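Local coordinates for protein putative short-chain dehydrogenase/reductase (Burkholderia xenovorans, PDB 5IZ4) that binds ADP in a Rossmann-type nucleotide pocket and, as a short-chain dehydrogenase/reductase, probably reduces 3-oxoacyl-[acyl-carrier-protein] substrates with NADPH, at residues Gly25-Thr30 and Pro238-Ala242; Arg196-Leu200 and Leu248-Pro253; Ala230-Ser236 and Glu263-Leu267. All coordinates share one frame; numbering follows the deposited sequence.

Followed from the N terminus, the chain first lays down helix 25-36, whose first turn meets helix 238-250 in interaction 1 and so closes a loop of 207 residues. Interaction 2 joins strand 195-202 to the far end of that same helix, closing 47 residues. Interaction 3 ties the loop 230-236, just ahead of helix 238-250, to the turn after strand 259-262 and closes 26. None nests inside another: every pair of contacts crosses, because their segments alternate along the chain. Leu200 CD1 packs on Ile241 CG2 between interactions 1 and 2, whereas a Glu240-Arg234 salt bridge joins interactions 1 and 3; interactions 2 and 3 do not touch.

Interaction 1: Gly25-Thr30 and Pro238-Ala242; sequences GIGAAT and PAEIA. With ADP (adenosine-5'-diphosphate), chain B.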
# COMPACT_ATOMS: atom_id res chain seq x y z
N GLY A 25 7.32 3.29 28.55
CA GLY A 25 6.74 2.65 27.38
C GLY A 25 7.78 2.06 26.45
O GLY A 25 8.75 1.43 26.88
N ILE A 26 7.57 2.28 25.15
CA ILE A 26 8.42 1.67 24.12
C ILE A 26 9.85 2.17 24.23
O ILE A 26 10.81 1.39 24.09
CB ILE A 26 7.82 1.94 22.73
CG1 ILE A 26 6.54 1.12 22.55
CG2 ILE A 26 8.85 1.67 21.62
CD1 ILE A 26 5.70 1.56 21.36
N GLY A 27 10.04 3.47 24.47
CA GLY A 27 11.39 3.99 24.58
C GLY A 27 12.15 3.37 25.74
O GLY A 27 13.32 3.00 25.60
N ALA A 28 11.50 3.26 26.90
CA ALA A 28 12.14 2.62 28.05
C ALA A 28 12.52 1.18 27.73
O ALA A 28 13.63 0.73 28.05
CB ALA A 28 11.20 2.64 29.25
N ALA A 29 11.61 0.43 27.11
CA ALA A 29 11.91 -0.95 26.74
C ALA A 29 13.04 -1.01 25.72
O ALA A 29 13.83 -1.96 25.72
CB ALA A 29 10.66 -1.62 26.19
N THR A 30 13.12 -0.02 24.83
CA THR A 30 14.15 -0.03 23.80
C THR A 30 15.52 0.30 24.38
O THR A 30 16.52 -0.32 24.01
CB THR A 30 13.78 0.94 22.67
OG1 THR A 30 12.53 0.53 22.09
CG2 THR A 30 14.85 0.94 21.58
N PRO A 238 5.64 -3.52 25.52
CA PRO A 238 6.68 -2.67 24.92
C PRO A 238 7.92 -3.42 24.48
O PRO A 238 8.51 -3.05 23.45
CB PRO A 238 6.99 -1.67 26.04
CG PRO A 238 5.73 -1.58 26.82
CD PRO A 238 5.12 -2.96 26.78
N ALA A 239 8.32 -4.48 25.20
CA ALA A 239 9.53 -5.22 24.86
C ALA A 239 9.52 -5.74 23.42
O ALA A 239 10.58 -5.80 22.79
CB ALA A 239 9.71 -6.38 25.83
N GLU A 240 8.36 -6.12 22.88
CA GLU A 240 8.29 -6.62 21.51
C GLU A 240 8.64 -5.54 20.50
O GLU A 240 9.24 -5.81 19.45
CB GLU A 240 6.88 -7.13 21.19
CG GLU A 240 6.33 -8.19 22.11
CD GLU A 240 4.82 -8.30 21.97
OE1 GLU A 240 4.32 -8.02 20.86
OE2 GLU A 240 4.15 -8.63 22.96
N ILE A 241 8.22 -4.30 20.78
CA ILE A 241 8.53 -3.22 19.86
C ILE A 241 10.01 -2.88 19.95
O ILE A 241 10.65 -2.55 18.94
CB ILE A 241 7.65 -1.99 20.16
CG1 ILE A 241 6.18 -2.42 20.26
CG2 ILE A 241 7.82 -0.93 19.07
CD1 ILE A 241 5.64 -3.14 19.01
N ALA A 242 10.58 -2.96 21.16
CA ALA A 242 12.03 -2.82 21.34
C ALA A 242 12.79 -3.87 20.54
O ALA A 242 13.81 -3.57 19.93
CB ALA A 242 12.38 -2.91 22.82
PB ADP B . 4.55 4.59 24.12
O1B ADP B . 5.09 5.72 23.17
O2B ADP B . 5.62 3.76 24.89
O3B ADP B . 3.32 3.77 23.62
PA ADP B . 4.63 6.73 26.28
O1A ADP B . 3.68 8.05 26.46
O2A ADP B . 5.13 6.21 27.67
O3A ADP B . 3.83 5.74 25.34
O5' ADP B . 5.88 7.46 25.47
C5' ADP B . 5.86 8.86 25.13
C4' ADP B . 7.14 9.43 25.76
O4' ADP B . 7.51 10.70 25.09
C3' ADP B . 7.00 9.76 27.27
O3' ADP B . 8.20 9.54 27.96
C2' ADP B . 6.73 11.29 27.18
O2' ADP B . 7.11 11.84 28.44
C1' ADP B . 7.70 11.69 26.08
N9 ADP B . 7.38 13.02 25.53
C8 ADP B . 6.13 13.65 25.37
N7 ADP B . 6.27 14.84 24.86
C5 ADP B . 7.63 15.02 24.67
C6 ADP B . 8.37 16.08 24.17
N6 ADP B . 7.75 17.21 23.75
N1 ADP B . 9.70 15.96 24.11
C2 ADP B . 10.29 14.83 24.55
N3 ADP B . 9.66 13.79 25.04
C4 ADP B . 8.32 13.90 25.09
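At the start of helix 25-36, where the Rossmann glycine-rich turn meets the diphosphate of ADP, Ile26 and Ala29 pack against the first turn of helix 238-250. The segment axes approach to 7.8 Å and cross at -60°, a separation close enough for small side chains to fill the interface. Ala29 CB sits 3.7 Å from Pro238 CB and 4.0 Å from Ala242 CB, so one methyl contacts both residues. Ala242 CB in turn presses on the backbone, 3.4 Å from Ala29 O. Beside this, Ile26 and Ile241 pass at a slant; with CG2 anti to the backbone N in both residues, the two methyls meet at 3.8 Å. This helix start is the phosphate-binding end of the dinucleotide fold: Ile26 N donates to ADP O2B at 163°, though the modelled 2.5 Å is unusually short and its exact value doubtful. Gly25 CA lies beside the same oxygen, and its positive phi (56°) suits a glycine. Ser24 OG also bonds to ADP. Thr30 OG1 turns back to Ile26 O at 2.8 Å, from above its carbonyl plane, and that oxygen also accepts from Thr30 N. Thr30 OG1 also touches Ala242, whose CA and CB are both 3.5 Å away.

Interaction 2: Arg196-Leu200 and Leu248-Pro253; sequences RVNAL and LTAHAP
Hydrogen bonding centres on Arg196, which reaches from its strand to the carbonyls at the C-terminal end of helix 238-250. NH1 and NH2 grip Leu248 O end-on, at 2.9 Å from NH1 and 3.2 Å from NH2, with that oxygen near the guanidinium plane. NH2 also makes a weak bond to Thr249 O, its angle only 120°. The bend at chi3 (-68°) turns the guanidinium so that this edge addresses the helix end, whose carbonyls would probably suit a positive charge. Further bonds run from NE to Ser152 OG and from NH1 to Ile255 O. Face contacts come next: Ala252 O lies 2.9 Å above the guanidinium plane, toward its rim, too poorly angled to NH1 to count as a bond, and Pro253 CA lies over the same face. Apolar packing completes the contact. Leu200 and Leu248 run alongside one another with opposite headings, CD2 and CD1 only 3.5 Å apart, tighter than usual, while Asn198 CB touches that CD1 at 4.0 Å; the Asn198 amide is held elsewhere, by Gln258 N and Ile255 O. Helix 238-250 packs on strand 195-202, beside 259-262, an outermost strand within this chain, in the layered alpha/beta arrangement of the Rossmann fold.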
# COMPACT_ATOMS: atom_id res chain seq x y z
N ARG A 196 20.13 4.19 7.37
CA ARG A 196 18.83 3.61 7.05
C ARG A 196 17.78 4.21 7.97
O ARG A 196 18.05 4.49 9.14
CB ARG A 196 18.86 2.09 7.22
CG ARG A 196 19.81 1.40 6.25
CD ARG A 196 19.88 -0.10 6.51
NE ARG A 196 20.53 -0.39 7.79
CZ ARG A 196 19.89 -0.77 8.89
NH1 ARG A 196 18.57 -0.91 8.87
NH2 ARG A 196 20.57 -1.01 10.00
N VAL A 197 16.58 4.44 7.43
CA VAL A 197 15.50 5.07 8.20
C VAL A 197 14.25 4.23 8.00
O VAL A 197 13.81 4.02 6.86
CB VAL A 197 15.25 6.52 7.77
CG1 VAL A 197 14.26 7.20 8.76
CG2 VAL A 197 16.56 7.32 7.71
N ASN A 198 13.66 3.78 9.11
CA ASN A 198 12.47 2.95 9.07
C ASN A 198 11.51 3.41 10.16
O ASN A 198 11.89 4.11 11.10
CB ASN A 198 12.80 1.47 9.27
CG ASN A 198 13.63 0.91 8.12
OD1 ASN A 198 13.13 0.73 7.01
ND2 ASN A 198 14.90 0.62 8.39
N ALA A 199 10.24 3.04 10.01
CA ALA A 199 9.23 3.35 11.01
C ALA A 199 8.60 2.06 11.51
O ALA A 199 8.58 1.04 10.79
CB ALA A 199 8.14 4.29 10.47
N LEU A 200 8.11 2.09 12.75
CA LEU A 200 7.36 0.98 13.33
C LEU A 200 5.92 1.42 13.54
O LEU A 200 5.67 2.55 13.96
CB LEU A 200 7.96 0.54 14.67
CG LEU A 200 9.46 0.28 14.70
CD1 LEU A 200 9.91 -0.31 16.03
CD2 LEU A 200 9.79 -0.64 13.58
N LEU A 248 15.89 -4.20 13.44
CA LEU A 248 16.08 -3.32 12.29
C LEU A 248 17.44 -2.65 12.34
O LEU A 248 18.06 -2.41 11.29
CB LEU A 248 14.97 -2.26 12.24
CG LEU A 248 13.60 -2.79 11.82
CD1 LEU A 248 12.59 -1.65 11.82
CD2 LEU A 248 13.68 -3.44 10.43
N THR A 249 17.93 -2.34 13.54
CA THR A 249 19.23 -1.68 13.65
C THR A 249 20.38 -2.65 13.40
O THR A 249 21.30 -2.35 12.63
CB THR A 249 19.34 -1.05 15.04
OG1 THR A 249 18.33 -0.05 15.16
CG2 THR A 249 20.73 -0.46 15.27
N ALA A 250 20.35 -3.82 14.03
CA ALA A 250 21.53 -4.66 14.09
C ALA A 250 21.59 -5.71 12.98
O ALA A 250 22.69 -6.18 12.67
CB ALA A 250 21.60 -5.36 15.45
N HIS A 251 20.46 -6.08 12.39
CA HIS A 251 20.43 -7.28 11.56
C HIS A 251 19.70 -7.08 10.24
O HIS A 251 19.33 -8.07 9.60
CB HIS A 251 19.78 -8.43 12.33
CG HIS A 251 20.54 -8.84 13.55
ND1 HIS A 251 21.86 -9.23 13.51
CD2 HIS A 251 20.17 -8.92 14.85
CE1 HIS A 251 22.27 -9.53 14.73
NE2 HIS A 251 21.26 -9.35 15.56
N ALA A 252 19.51 -5.84 9.80
CA ALA A 252 18.70 -5.54 8.62
C ALA A 252 19.39 -4.55 7.69
O ALA A 252 18.84 -3.49 7.38
CB ALA A 252 17.33 -5.01 9.04
N PRO A 253 20.58 -4.88 7.18
CA PRO A 253 21.31 -3.91 6.34
C PRO A 253 20.62 -3.59 5.02
O PRO A 253 21.03 -2.62 4.36
CB PRO A 253 22.66 -4.58 6.11
CG PRO A 253 22.37 -6.05 6.23
CD PRO A 253 21.33 -6.14 7.32

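Interaction 3: Ala230-Ser236 and Glu263-Leu267; sequences APLKRVS and ENGLL
Two flat groups meet where Asn264 OD1 lies at the edge of the Arg234 guanidinium, close to its plane, while the amide and guanidinium planes are turned 54° apart. Arg234 NH1 donates to OD1 at 2.9 Å in a fairly straight bond, using a lone pair in the carbonyl plane. The two side chains cross at about a right angle, and Arg234 CG also rests 3.1 Å from OD1. That placement follows from chi1 of 68°, which sets CG between the backbone N and the carbonyl carbon, and from a bend at chi3 that turns NH1 back to OD1. On the amide's nitrogen side, ND2 approaches Ser236 OG at 3.2 Å.

The backbone of Asn264 carries a second link: Leu232 N donates to Asn264 O over 3.1 Å, from above the carbonyl plane. The same oxygen is bordered by Ala230 CB at 3.6 Å and by Pro231 CD. Pro231 CG lies against Gly265 O at 3.2 Å. Gly265 has positive phi (89°), and Pro231 CB occupies the side a CB would take. Two turns thus face one another, type I over Ala230-Lys233 and type I' over Glu263-Leu266. The Glu263 carboxylate braces the second: OE1 accepts from Gly265 N (2.9 Å) and OE2 from Leu267 N.

Glu240 of helix 238-250 holds both Arg234, through a salt bridge, and Ser236. Leu266 rests on Ser229 of helix 222-229 and Leu161 of helix 161-165, while Leu232 and Arg234 pack on Pro253 of the second subunit, placing this loop pair beyond strand 259-262 at a subunit interface.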
# COMPACT_ATOMS: atom_id res chain seq x y z
N ALA A 230 -8.46 -8.56 18.30
CA ALA A 230 -7.29 -8.84 17.49
C ALA A 230 -7.33 -10.29 17.00
O ALA A 230 -7.63 -11.18 17.80
CB ALA A 230 -6.01 -8.62 18.29
N PRO A 231 -7.06 -10.53 15.72
CA PRO A 231 -6.95 -11.92 15.26
C PRO A 231 -5.95 -12.75 16.05
O PRO A 231 -6.20 -13.95 16.26
CB PRO A 231 -6.52 -11.75 13.79
CG PRO A 231 -7.22 -10.46 13.39
CD PRO A 231 -7.07 -9.57 14.61
N LEU A 232 -4.84 -12.17 16.50
CA LEU A 232 -3.89 -12.94 17.30
C LEU A 232 -4.29 -13.05 18.77
O LEU A 232 -3.56 -13.68 19.54
CB LEU A 232 -2.48 -12.34 17.16
CG LEU A 232 -1.90 -12.49 15.74
CD1 LEU A 232 -0.42 -12.10 15.70
CD2 LEU A 232 -2.12 -13.92 15.21
N LYS A 233 -5.42 -12.45 19.16
CA LYS A 233 -6.01 -12.65 20.49
C LYS A 233 -5.02 -12.31 21.60
O LYS A 233 -4.88 -13.03 22.59
CB LYS A 233 -6.53 -14.08 20.63
CG LYS A 233 -7.78 -14.32 19.79
CD LYS A 233 -8.94 -13.49 20.34
CE LYS A 233 -10.21 -13.68 19.52
NZ LYS A 233 -10.09 -13.04 18.19
N ARG A 234 -4.37 -11.16 21.45
CA ARG A 234 -3.37 -10.69 22.40
C ARG A 234 -3.16 -9.20 22.17
O ARG A 234 -3.60 -8.64 21.16
CB ARG A 234 -2.03 -11.43 22.22
CG ARG A 234 -1.35 -11.07 20.89
CD ARG A 234 -0.13 -11.93 20.60
NE ARG A 234 0.92 -11.79 21.61
CZ ARG A 234 1.84 -10.82 21.63
NH1 ARG A 234 1.85 -9.88 20.69
NH2 ARG A 234 2.76 -10.79 22.59
N VAL A 235 -2.47 -8.58 23.12
CA VAL A 235 -1.92 -7.24 22.94
C VAL A 235 -0.40 -7.33 23.00
O VAL A 235 0.17 -8.30 23.49
CB VAL A 235 -2.45 -6.25 24.00
CG1 VAL A 235 -3.95 -6.19 23.93
CG2 VAL A 235 -2.00 -6.67 25.39
N SER A 236 0.26 -6.29 22.50
CA SER A 236 1.71 -6.22 22.56
C SER A 236 2.17 -5.63 23.88
O SER A 236 1.48 -4.80 24.48
CB SER A 236 2.28 -5.38 21.41
OG SER A 236 2.10 -6.03 20.17
N GLU A 263 0.86 -5.37 14.89
CA GLU A 263 -0.43 -4.94 15.40
C GLU A 263 -1.36 -6.11 15.67
O GLU A 263 -2.58 -5.92 15.73
CB GLU A 263 -1.12 -3.96 14.44
CG GLU A 263 -0.89 -4.20 12.94
CD GLU A 263 -1.28 -5.60 12.47
OE1 GLU A 263 -0.64 -6.59 12.89
OE2 GLU A 263 -2.23 -5.72 11.66
N ASN A 264 -0.82 -7.32 15.81
CA ASN A 264 -1.58 -8.49 16.25
C ASN A 264 -2.70 -8.84 15.28
O ASN A 264 -3.72 -9.43 15.67
CB ASN A 264 -2.11 -8.27 17.67
CG ASN A 264 -0.97 -8.15 18.66
OD1 ASN A 264 -0.21 -9.10 18.83
ND2 ASN A 264 -0.81 -6.98 19.27
N GLY A 265 -2.52 -8.51 14.00
CA GLY A 265 -3.47 -8.88 12.97
C GLY A 265 -4.60 -7.89 12.73
O GLY A 265 -5.47 -8.17 11.90
N LEU A 266 -4.64 -6.76 13.43
CA LEU A 266 -5.79 -5.86 13.29
C LEU A 266 -6.01 -5.43 11.85
O LEU A 266 -7.16 -5.22 11.44
CB LEU A 266 -5.61 -4.63 14.19
CG LEU A 266 -5.88 -4.86 15.68
CD1 LEU A 266 -5.47 -3.65 16.50
CD2 LEU A 266 -7.35 -5.20 15.93
N LEU A 267 -4.94 -5.31 11.05
CA LEU A 267 -5.10 -4.91 9.65
C LEU A 267 -5.86 -5.96 8.85
O LEU A 267 -6.41 -5.63 7.79
CB LEU A 267 -3.74 -4.65 9.01
CG LEU A 267 -3.01 -3.37 9.44
CD1 LEU A 267 -1.55 -3.46 9.03
CD2 LEU A 267 -3.68 -2.15 8.82